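Local coordinates for acyl-homoserine-lactone synthase (Mesorhizobium sp. ORS 3359, PDB 6WNS), which catalyses the formation of acyl-homoserine lactone quorum-sensing signals, using an acyl-coenzyme A as the acyl donor, at residues P120-E131 with T189-L200; R139-P150 with G172-V181. One frame throughout, in Å; residues are numbered along the deposited sequence.

Contact 1 and contact 2 are bound through one helix-strand and one strand-helix succession: helix 121-135 precedes strand 140-146, and helix 183-192 follows strand 174-180. Contact 2 joins the strands within the central sheet by a ladder of backbone hydrogen bonds, with mostly apolar side chains on the two faces and polar pairs toward the ends. Contact 1 joins the helices and the C-terminal tail largely by side chains, farther from the chain centre, and its chemistry is mixed: a ring laid on a glycine, aliphatic packing and a salt bridge. Both are partly buried. Their centres lie about 19 Å apart, yet they meet where Val181 CG1 packs on the backbone O of Leu130.

Contact 1: residues P120-E131 with T189-L200; sequences PVAGFVLCGLLE and TRRAYGISGAIL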
loop_
_atom_site.group_PDB
_atom_site.type_symbol
_atom_site.label_atom_id
_atom_site.label_comp_id
_atom_site.label_asym_id
_atom_site.label_seq_id
_atom_site.Cartn_x
_atom_site.Cartn_y
_atom_site.Cartn_z
ATOM N N PRO A 120 -3.486 -15.525 -6.709
ATOM C CA PRO A 120 -3.367 -14.951 -5.385
ATOM C C PRO A 120 -2.500 -13.680 -5.404
ATOM O O PRO A 120 -2.107 -13.324 -4.330
ATOM C CB PRO A 120 -2.763 -16.101 -4.559
ATOM C CG PRO A 120 -2.071 -17.030 -5.557
ATOM C CD PRO A 120 -2.625 -16.698 -6.927
ATOM N N VAL A 121 -2.245 -13.019 -6.556
ATOM C CA VAL A 121 -1.318 -11.846 -6.597
ATOM C C VAL A 121 -1.701 -10.923 -5.450
ATOM O O VAL A 121 -0.823 -10.386 -4.795
ATOM C CB VAL A 121 -1.358 -11.057 -7.918
ATOM C CG1 VAL A 121 -0.635 -9.735 -7.763
ATOM C CG2 VAL A 121 -0.837 -11.833 -9.127
ATOM N N ALA A 122 -2.995 -10.714 -5.246
ATOM C CA ALA A 122 -3.476 -9.832 -4.170
ATOM C C ALA A 122 -2.879 -10.371 -2.869
ATOM O O ALA A 122 -2.260 -9.615 -2.140
ATOM C CB ALA A 122 -4.977 -9.750 -4.134
ATOM N N GLY A 123 -3.092 -11.659 -2.602
ATOM C CA GLY A 123 -2.513 -12.354 -1.426
ATOM C C GLY A 123 -1.018 -11.987 -1.209
ATOM O O GLY A 123 -0.622 -11.480 -0.055
ATOM N N PHE A 124 -0.252 -12.245 -2.322
ATOM C CA PHE A 124 1.233 -12.048 -2.403
ATOM C C PHE A 124 1.562 -10.612 -1.997
ATOM O O PHE A 124 2.536 -10.405 -1.246
ATOM C CB PHE A 124 1.797 -12.286 -3.808
ATOM C CG PHE A 124 2.210 -13.704 -4.093
ATOM C CD1 PHE A 124 3.544 -14.078 -3.995
ATOM C CD2 PHE A 124 1.278 -14.642 -4.506
ATOM C CE1 PHE A 124 3.926 -15.377 -4.270
ATOM C CE2 PHE A 124 1.666 -15.943 -4.769
ATOM C CZ PHE A 124 2.988 -16.309 -4.646
ATOM N N VAL A 125 0.772 -9.640 -2.488
ATOM C CA VAL A 125 0.954 -8.191 -2.159
ATOM C C VAL A 125 0.572 -7.919 -0.699
ATOM O O VAL A 125 1.321 -7.235 -0.016
ATOM C CB VAL A 125 0.111 -7.288 -3.084
ATOM C CG1 VAL A 125 0.281 -5.829 -2.690
ATOM C CG2 VAL A 125 0.432 -7.514 -4.552
ATOM N N LEU A 126 -0.603 -8.368 -0.258
ATOM C CA LEU A 126 -1.056 -8.074 1.124
ATOM C C LEU A 126 -0.093 -8.764 2.133
ATOM O O LEU A 126 0.511 -8.103 2.976
ATOM C CB LEU A 126 -2.500 -8.568 1.240
ATOM C CG LEU A 126 -3.574 -7.734 0.534
ATOM C CD1 LEU A 126 -4.897 -8.467 0.530
ATOM C CD2 LEU A 126 -3.759 -6.398 1.246
ATOM N N CYS A 127 0.123 -10.061 2.000
ATOM C CA CYS A 127 1.109 -10.778 2.851
ATOM C C CYS A 127 2.490 -10.092 2.795
ATOM O O CYS A 127 3.138 -9.997 3.841
ATOM C CB CYS A 127 1.216 -12.225 2.417
ATOM S SG CYS A 127 1.831 -13.198 3.799
ATOM N N GLY A 128 2.903 -9.586 1.622
ATOM C CA GLY A 128 4.262 -9.069 1.382
ATOM C C GLY A 128 4.434 -7.738 2.076
ATOM O O GLY A 128 5.563 -7.427 2.554
ATOM N N LEU A 129 3.327 -6.992 2.130
ATOM C CA LEU A 129 3.225 -5.690 2.836
ATOM C C LEU A 129 3.510 -5.956 4.319
ATOM O O LEU A 129 4.380 -5.273 4.846
ATOM C CB LEU A 129 1.847 -5.054 2.650
ATOM C CG LEU A 129 1.717 -3.656 3.261
ATOM C CD1 LEU A 129 2.519 -2.611 2.456
ATOM C CD2 LEU A 129 0.253 -3.238 3.403
ATOM N N LEU A 130 2.817 -6.913 4.945
ATOM C CA LEU A 130 2.974 -7.189 6.405
ATOM C C LEU A 130 4.386 -7.690 6.676
ATOM O O LEU A 130 4.989 -7.267 7.676
ATOM C CB LEU A 130 1.979 -8.244 6.868
ATOM C CG LEU A 130 0.520 -7.839 6.749
ATOM C CD1 LEU A 130 -0.379 -8.998 7.133
ATOM C CD2 LEU A 130 0.247 -6.608 7.594
ATOM N N GLU A 131 4.888 -8.552 5.800
ATOM C CA GLU A 131 6.233 -9.154 5.955
ATOM C C GLU A 131 7.303 -8.064 5.827
ATOM O O GLU A 131 8.288 -8.076 6.586
ATOM C CB GLU A 131 6.402 -10.302 4.963
ATOM C CG GLU A 131 5.715 -11.559 5.447
ATOM C CD GLU A 131 6.035 -12.818 4.615
ATOM O OE1 GLU A 131 5.106 -13.534 4.284
ATOM O OE2 GLU A 131 7.227 -13.110 4.370
ATOM N N THR A 189 -3.203 -14.950 6.543
ATOM C CA THR A 189 -3.278 -14.336 5.181
ATOM C C THR A 189 -2.804 -15.389 4.156
ATOM O O THR A 189 -3.615 -15.770 3.184
ATOM C CB THR A 189 -2.475 -13.029 5.081
ATOM O OG1 THR A 189 -3.055 -11.967 5.950
ATOM C CG2 THR A 189 -2.426 -12.509 3.649
ATOM N N ARG A 190 -1.525 -15.823 4.335
ATOM C CA ARG A 190 -0.952 -17.008 3.630
ATOM C C ARG A 190 -1.970 -18.171 3.530
ATOM O O ARG A 190 -1.939 -18.883 2.420
ATOM C CB ARG A 190 0.317 -17.539 4.308
ATOM C CG ARG A 190 1.593 -16.862 3.824
ATOM C CD ARG A 190 2.855 -17.602 4.258
ATOM N NE ARG A 190 4.022 -16.747 4.079
ATOM C CZ ARG A 190 5.126 -17.063 3.394
ATOM N NH1 ARG A 190 5.303 -18.285 2.837
ATOM N NH2 ARG A 190 6.070 -16.141 3.268
ATOM N N ARG A 191 -2.747 -18.408 4.654
ATOM C CA ARG A 191 -3.674 -19.567 4.735
ATOM C C ARG A 191 -4.884 -19.277 3.861
ATOM O O ARG A 191 -5.353 -20.221 3.085
ATOM C CB ARG A 191 -4.228 -19.849 6.135
ATOM C CG ARG A 191 -5.260 -20.968 6.132
ATOM C CD ARG A 191 -5.005 -22.003 7.203
ATOM N NE ARG A 191 -3.613 -22.449 7.220
ATOM C CZ ARG A 191 -3.152 -23.591 6.705
ATOM N NH1 ARG A 191 -3.962 -24.436 6.082
ATOM N NH2 ARG A 191 -1.865 -23.874 6.812
ATOM N N ALA A 192 -5.343 -17.981 3.951
ATOM C CA ALA A 192 -6.533 -17.566 3.179
ATOM C C ALA A 192 -6.226 -17.763 1.684
ATOM O O ALA A 192 -7.160 -18.295 0.916
ATOM C CB ALA A 192 -6.898 -16.158 3.534
ATOM N N TYR A 193 -4.958 -17.439 1.290
ATOM C CA TYR A 193 -4.510 -17.565 -0.121
ATOM C C TYR A 193 -3.686 -18.824 -0.363
ATOM O O TYR A 193 -3.175 -18.958 -1.513
ATOM C CB TYR A 193 -3.660 -16.365 -0.521
ATOM C CG TYR A 193 -4.477 -15.122 -0.663
ATOM C CD1 TYR A 193 -4.986 -14.749 -1.894
ATOM C CD2 TYR A 193 -4.783 -14.348 0.441
ATOM C CE1 TYR A 193 -5.736 -13.592 -2.037
ATOM C CE2 TYR A 193 -5.532 -13.191 0.316
ATOM C CZ TYR A 193 -6.017 -12.819 -0.923
ATOM O OH TYR A 193 -6.733 -11.670 -1.026
ATOM N N GLY A 194 -3.520 -19.657 0.680
ATOM C CA GLY A 194 -2.767 -20.929 0.620
ATOM C C GLY A 194 -1.578 -20.840 -0.322
ATOM O O GLY A 194 -1.616 -21.500 -1.368
ATOM N N ILE A 195 -0.567 -20.017 -0.026
ATOM C CA ILE A 195 0.736 -20.160 -0.738
ATOM C C ILE A 195 1.847 -20.340 0.297
ATOM O O ILE A 195 1.643 -20.027 1.512
ATOM C CB ILE A 195 1.009 -19.047 -1.760
ATOM C CG1 ILE A 195 0.970 -17.659 -1.117
ATOM C CG2 ILE A 195 0.062 -19.170 -2.958
ATOM C CD1 ILE A 195 2.242 -17.318 -0.393
ATOM N N SER A 196 2.960 -20.886 -0.187
ATOM C CA SER A 196 3.962 -21.611 0.623
ATOM C C SER A 196 5.338 -20.967 0.481
ATOM O O SER A 196 5.869 -20.586 1.515
ATOM C CB SER A 196 4.031 -23.047 0.226
ATOM O OG SER A 196 2.780 -23.489 -0.260
ATOM N N GLY A 197 5.926 -20.949 -0.725
ATOM C CA GLY A 197 7.361 -20.646 -0.911
ATOM C C GLY A 197 7.734 -19.345 -0.140
ATOM O O GLY A 197 6.905 -18.806 0.766
ATOM N N ALA A 198 8.993 -18.873 -0.381
ATOM C CA ALA A 198 9.441 -17.518 0.027
ATOM C C ALA A 198 8.567 -16.492 -0.688
ATOM O O ALA A 198 8.164 -16.778 -1.838
ATOM C CB ALA A 198 10.893 -17.332 -0.315
ATOM N N ILE A 199 8.279 -15.341 -0.054
ATOM C CA ILE A 199 7.500 -14.259 -0.711
ATOM C C ILE A 199 8.464 -13.081 -0.916
ATOM O O ILE A 199 8.602 -12.640 -2.065
ATOM C CB ILE A 199 6.234 -13.824 0.057
ATOM C CG1 ILE A 199 5.267 -14.947 0.384
ATOM C CG2 ILE A 199 5.476 -12.787 -0.739
ATOM C CD1 ILE A 199 3.968 -14.421 0.978
ATOM N N LEU A 200 9.145 -12.614 0.136
ATOM C CA LEU A 200 10.111 -11.472 0.051
ATOM C C LEU A 200 11.396 -11.912 -0.646
ATOM O O LEU A 200 11.936 -12.941 -0.230
ATOM C CB LEU A 200 10.480 -10.983 1.452
ATOM C CG LEU A 200 9.320 -10.709 2.407
ATOM C CD1 LEU A 200 9.854 -10.255 3.759
ATOM C CD2 LEU A 200 8.380 -9.666 1.815
#
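The ring of Tyr193 lies flat on the backbone of Gly123, whose CA stands 3.2 Å from the ring centroid and 3° off its normal, a CH-pi contact over the face. Gly123 has no side chain, and the ring rests directly on its backbone. Pro120, the N-cap residue, brings CB to within 3.7 Å of Tyr193 CD1, and Tyr193 OH touches Leu126 CD1 and Ala122 CB.

Beyond Tyr193 the chain leaves helix 183-192 through a turn with the outline of a Schellman motif, its bonding uncertain in the model, with Gly194 at positive phi, and the tail doubles back along helix 121-135. This helix lies against the central sheet of the acetyltransferase-like fold, touching strand 100-108 through Val121, Val125, Leu126 and Leu129, while Tyr193 and the tail pack along another side of it. Ile195 sets CD1 over one face of the Phe124 ring, and Ile199 CG2 approaches the same ring at CD1.

Glu131 can be followed outward. Its CB sits 3.7 Å from Leu200 CD1, against the leucine's branched end. With CG anti to the carbonyl carbon (chi1 -79°) and the chain extended beyond it, CD arrives at the edge of the Arg190 guanidinium. Glu131 OE1 accepts from Arg190 NH2 at 3.0 Å through its syn lone pair, with an N-H...O angle of 162°, and the two planar groups are nearly coplanar. Weak bonds from NE to OE1 and from NH2 to OE2 add to this salt bridge, while Glu131 OE2 also lies 3.7 Å from Leu200 CG. Ile199 CD1 lies over one face of the guanidinium, near its rim. Arg190 NH1 donates to Gly197 O at 2.7 Å, tying the arginine to the tail as well as to helix 121-135.

Contact 2: residues R139-P150 with G172-V181; sequences RQISVVCETFWP and GDIIALLIDV
Strands 140-146 and 174-180 run antiparallel, 161° between their directions and their axes 4.5 Å apart at closest approach, with paired backbone bonds at Ile141-Ile179, Val143-Leu177 and Cys145-Ile175 and single bonds beyond the ends, Val181 N to Arg139 O and Thr147 N to Asp173 O. At the latter end Asp173 OD1 is held by His169 N.

On the face with Ser142 and Val144, Gln140 and Asp180 lie side by side. Gln140 NE2 donates to Asp180 OD1 at 3.0 Å, almost within its own amide plane and nearly straight, while Leu178 CD2 packs against the same amide, 3.3 Å from Gln140 NE2. Farther along, Val144 CG1 meets Ile174 CD1.

The other face is mostly apolar. Ile141 CD1 touches Val181 CG2 at 3.5 Å, and Val143 CG1 touches both Leu177 CB and Ile179 CD1. Cys145 has SG between its backbone N and carbonyl carbon (chi1 59°), which brings the sulfur close to Leu177 CD2; Pro150 CG packs on the same methyl.

The pair belongs to the mixed central sheet of an acetyltransferase-like fold: strand 100-108 runs parallel to 140-146 on one side, the parallel pair found in GNAT relatives, and strand 160-162 is antiparallel to 174-180 on the other. Met82 of helix 81-84 touches Ser142, Val144 and Ala176, and Trp103 packs on Ile141 and Val143.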
loop_
_atom_site.group_PDB
_atom_site.type_symbol
_atom_site.label_atom_id
_atom_site.label_comp_id
_atom_site.label_asym_id
_atom_site.label_seq_id
_atom_site.Cartn_x
_atom_site.Cartn_y
_atom_site.Cartn_z
ATOM N N ARG A 139 5.468 -1.423 13.198
ATOM C CA ARG A 139 4.625 -2.225 14.143
ATOM C C ARG A 139 3.153 -2.027 13.754
ATOM O O ARG A 139 2.289 -3.006 13.913
ATOM C CB ARG A 139 4.902 -1.783 15.574
ATOM C CG ARG A 139 6.382 -1.763 15.901
ATOM C CD ARG A 139 6.835 -3.063 16.529
ATOM N NE ARG A 139 6.225 -3.329 17.828
ATOM C CZ ARG A 139 6.636 -2.815 18.988
ATOM N NH1 ARG A 139 7.639 -1.953 19.023
ATOM N NH2 ARG A 139 6.008 -3.123 20.106
ATOM N N GLN A 140 2.840 -0.844 13.208
ATOM C CA GLN A 140 1.481 -0.601 12.686
ATOM C C GLN A 140 1.535 0.123 11.328
ATOM O O GLN A 140 2.565 0.853 11.023
ATOM C CB GLN A 140 0.660 0.200 13.689
ATOM C CG GLN A 140 0.528 -0.513 15.049
ATOM C CD GLN A 140 -0.149 0.531 16.039
ATOM O OE1 GLN A 140 0.248 1.618 16.188
ATOM N NE2 GLN A 140 -1.311 0.197 16.601
ATOM N N ILE A 141 0.402 0.045 10.607
ATOM C CA ILE A 141 0.223 0.711 9.271
ATOM C C ILE A 141 -1.111 1.460 9.287
ATOM O O ILE A 141 -2.196 0.750 9.678
ATOM C CB ILE A 141 0.223 -0.315 8.128
ATOM C CG1 ILE A 141 1.586 -0.986 7.973
ATOM C CG2 ILE A 141 -0.211 0.361 6.816
ATOM C CD1 ILE A 141 1.467 -2.417 7.477
ATOM N N SER A 142 -1.015 2.846 8.990
ATOM C CA SER A 142 -2.225 3.693 8.865
ATOM C C SER A 142 -2.650 3.706 7.398
ATOM O O SER A 142 -1.762 3.507 6.533
ATOM C CB SER A 142 -2.047 5.071 9.418
ATOM O OG SER A 142 -1.058 5.787 8.724
ATOM N N VAL A 143 -3.952 3.854 7.124
ATOM C CA VAL A 143 -4.453 3.821 5.714
ATOM C C VAL A 143 -5.808 4.510 5.639
ATOM O O VAL A 143 -6.648 4.431 6.575
ATOM C CB VAL A 143 -4.499 2.373 5.202
ATOM C CG1 VAL A 143 -5.522 1.540 5.998
ATOM C CG2 VAL A 143 -4.762 2.242 3.715
ATOM N N VAL A 144 -6.036 5.121 4.503
ATOM C CA VAL A 144 -7.332 5.683 4.063
ATOM C C VAL A 144 -7.797 4.745 2.945
ATOM O O VAL A 144 -7.004 4.531 1.969
ATOM C CB VAL A 144 -7.142 7.127 3.537
ATOM C CG1 VAL A 144 -8.489 7.687 3.048
ATOM C CG2 VAL A 144 -6.484 8.064 4.556
ATOM N N CYS A 145 -8.914 4.085 3.131
ATOM C CA CYS A 145 -9.396 3.059 2.192
ATOM C C CYS A 145 -10.925 3.142 2.121
ATOM O O CYS A 145 -11.592 3.879 2.955
ATOM C CB CYS A 145 -8.905 1.679 2.591
ATOM S SG CYS A 145 -9.494 1.293 4.250
ATOM N N GLU A 146 -11.457 2.508 1.078
ATOM C CA GLU A 146 -12.909 2.368 0.904
ATOM C C GLU A 146 -13.473 1.631 2.131
ATOM O O GLU A 146 -12.788 0.758 2.657
ATOM C CB GLU A 146 -13.194 1.655 -0.405
ATOM C CG GLU A 146 -13.016 2.648 -1.529
ATOM C CD GLU A 146 -13.725 2.359 -2.846
ATOM O OE1 GLU A 146 -14.934 2.666 -2.980
ATOM O OE2 GLU A 146 -13.000 1.949 -3.757
ATOM N N THR A 147 -14.699 1.970 2.501
ATOM C CA THR A 147 -15.351 1.450 3.725
ATOM C C THR A 147 -15.612 -0.050 3.619
ATOM O O THR A 147 -15.918 -0.586 4.648
ATOM C CB THR A 147 -16.632 2.206 4.068
ATOM O OG1 THR A 147 -17.385 2.216 2.848
ATOM C CG2 THR A 147 -16.402 3.629 4.521
ATOM N N PHE A 148 -15.420 -0.741 2.489
ATOM C CA PHE A 148 -15.629 -2.223 2.458
ATOM C C PHE A 148 -14.371 -2.970 2.936
ATOM O O PHE A 148 -14.441 -4.188 3.129
ATOM C CB PHE A 148 -16.070 -2.734 1.079
ATOM C CG PHE A 148 -15.087 -2.521 -0.052
ATOM C CD1 PHE A 148 -14.007 -3.371 -0.235
ATOM C CD2 PHE A 148 -15.242 -1.472 -0.942
ATOM C CE1 PHE A 148 -13.099 -3.175 -1.261
ATOM C CE2 PHE A 148 -14.353 -1.300 -1.984
ATOM C CZ PHE A 148 -13.265 -2.139 -2.125
ATOM N N TRP A 149 -13.223 -2.307 3.078
ATOM C CA TRP A 149 -11.912 -2.995 3.312
ATOM C C TRP A 149 -11.847 -3.654 4.680
ATOM O O TRP A 149 -11.264 -4.737 4.784
ATOM C CB TRP A 149 -10.709 -2.061 3.127
ATOM C CG TRP A 149 -10.267 -2.070 1.703
ATOM C CD1 TRP A 149 -10.506 -1.112 0.759
ATOM C CD2 TRP A 149 -9.638 -3.170 1.020
ATOM N NE1 TRP A 149 -10.067 -1.542 -0.461
ATOM C CE2 TRP A 149 -9.489 -2.776 -0.335
ATOM C CE3 TRP A 149 -9.207 -4.449 1.412
ATOM C CZ2 TRP A 149 -8.922 -3.618 -1.297
ATOM C CZ3 TRP A 149 -8.632 -5.275 0.469
ATOM C CH2 TRP A 149 -8.483 -4.855 -0.868
ATOM N N PRO A 150 -12.301 -2.979 5.760
ATOM C CA PRO A 150 -12.132 -3.510 7.112
ATOM C C PRO A 150 -12.752 -4.912 7.248
ATOM O O PRO A 150 -12.095 -5.759 7.752
ATOM C CB PRO A 150 -12.820 -2.471 8.008
ATOM C CG PRO A 150 -12.738 -1.201 7.198
ATOM C CD PRO A 150 -12.891 -1.633 5.753
ATOM N N GLY A 172 -17.899 7.112 -3.676
ATOM C CA GLY A 172 -17.175 6.143 -2.868
ATOM C C GLY A 172 -17.160 6.621 -1.430
ATOM O O GLY A 172 -17.001 7.841 -1.213
ATOM N N ASP A 173 -17.315 5.722 -0.493
ATOM C CA ASP A 173 -17.129 6.062 0.941
ATOM C C ASP A 173 -15.737 5.596 1.415
ATOM O O ASP A 173 -15.294 4.465 1.107
ATOM C CB ASP A 173 -18.245 5.479 1.808
ATOM C CG ASP A 173 -19.634 5.913 1.403
ATOM O OD1 ASP A 173 -19.761 6.910 0.651
ATOM O OD2 ASP A 173 -20.574 5.209 1.767
ATOM N N ILE A 174 -15.090 6.414 2.237
ATOM C CA ILE A 174 -13.736 6.109 2.715
ATOM C C ILE A 174 -13.688 6.250 4.230
ATOM O O ILE A 174 -14.635 6.824 4.830
ATOM C CB ILE A 174 -12.704 7.004 2.015
ATOM C CG1 ILE A 174 -12.905 8.496 2.290
ATOM C CG2 ILE A 174 -12.728 6.705 0.508
ATOM C CD1 ILE A 174 -11.685 9.372 1.876
ATOM N N ILE A 175 -12.617 5.707 4.790
ATOM C CA ILE A 175 -12.426 5.620 6.270
ATOM C C ILE A 175 -10.927 5.452 6.545
ATOM O O ILE A 175 -10.160 4.993 5.654
ATOM C CB ILE A 175 -13.309 4.521 6.880
ATOM C CG1 ILE A 175 -13.380 4.623 8.419
ATOM C CG2 ILE A 175 -12.884 3.131 6.402
ATOM C CD1 ILE A 175 -14.699 4.172 8.998
ATOM N N ALA A 176 -10.475 5.967 7.683
ATOM C CA ALA A 176 -9.109 5.793 8.196
ATOM C C ALA A 176 -9.028 4.615 9.175
ATOM O O ALA A 176 -9.902 4.489 10.115
ATOM C CB ALA A 176 -8.689 7.095 8.804
ATOM N N LEU A 177 -7.994 3.785 9.012
ATOM C CA LEU A 177 -7.727 2.574 9.838
ATOM C C LEU A 177 -6.304 2.611 10.399
ATOM O O LEU A 177 -5.393 3.150 9.708
ATOM C CB LEU A 177 -7.808 1.389 8.884
ATOM C CG LEU A 177 -9.148 0.714 8.652
ATOM C CD1 LEU A 177 -10.368 1.566 8.957
ATOM C CD2 LEU A 177 -9.139 0.167 7.270
ATOM N N LEU A 178 -6.075 1.994 11.567
ATOM C CA LEU A 178 -4.710 1.676 12.092
ATOM C C LEU A 178 -4.542 0.152 12.225
ATOM O O LEU A 178 -5.338 -0.464 12.949
ATOM C CB LEU A 178 -4.505 2.388 13.425
ATOM C CG LEU A 178 -3.093 2.205 13.988
ATOM C CD1 LEU A 178 -2.097 2.843 13.025
ATOM C CD2 LEU A 178 -2.946 2.770 15.404
ATOM N N ILE A 179 -3.601 -0.452 11.491
ATOM C CA ILE A 179 -3.474 -1.934 11.338
ATOM C C ILE A 179 -2.286 -2.398 12.168
ATOM O O ILE A 179 -1.209 -1.811 11.988
ATOM C CB ILE A 179 -3.331 -2.325 9.844
ATOM C CG1 ILE A 179 -4.637 -2.077 9.084
ATOM C CG2 ILE A 179 -2.919 -3.785 9.684
ATOM C CD1 ILE A 179 -4.451 -1.752 7.603
ATOM N N ASP A 180 -2.483 -3.384 13.068
ATOM C CA ASP A 180 -1.353 -4.088 13.723
ATOM C C ASP A 180 -0.738 -5.062 12.659
ATOM O O ASP A 180 -1.374 -5.931 12.048
ATOM C CB ASP A 180 -1.767 -4.830 15.005
ATOM C CG ASP A 180 -2.247 -3.865 16.066
ATOM O OD1 ASP A 180 -1.929 -2.643 15.930
ATOM O OD2 ASP A 180 -2.888 -4.360 17.060
ATOM N N VAL A 181 0.628 -4.961 12.667
ATOM C CA VAL A 181 1.565 -5.857 11.922
ATOM C C VAL A 181 1.945 -6.989 12.884
ATOM O O VAL A 181 2.863 -6.801 13.664
ATOM C CB VAL A 181 2.798 -5.089 11.400
ATOM C CG1 VAL A 181 3.725 -5.986 10.602
ATOM C CG2 VAL A 181 2.423 -3.866 10.569
HETATM O O HOH W 1 -19.977 3.459 3.318
#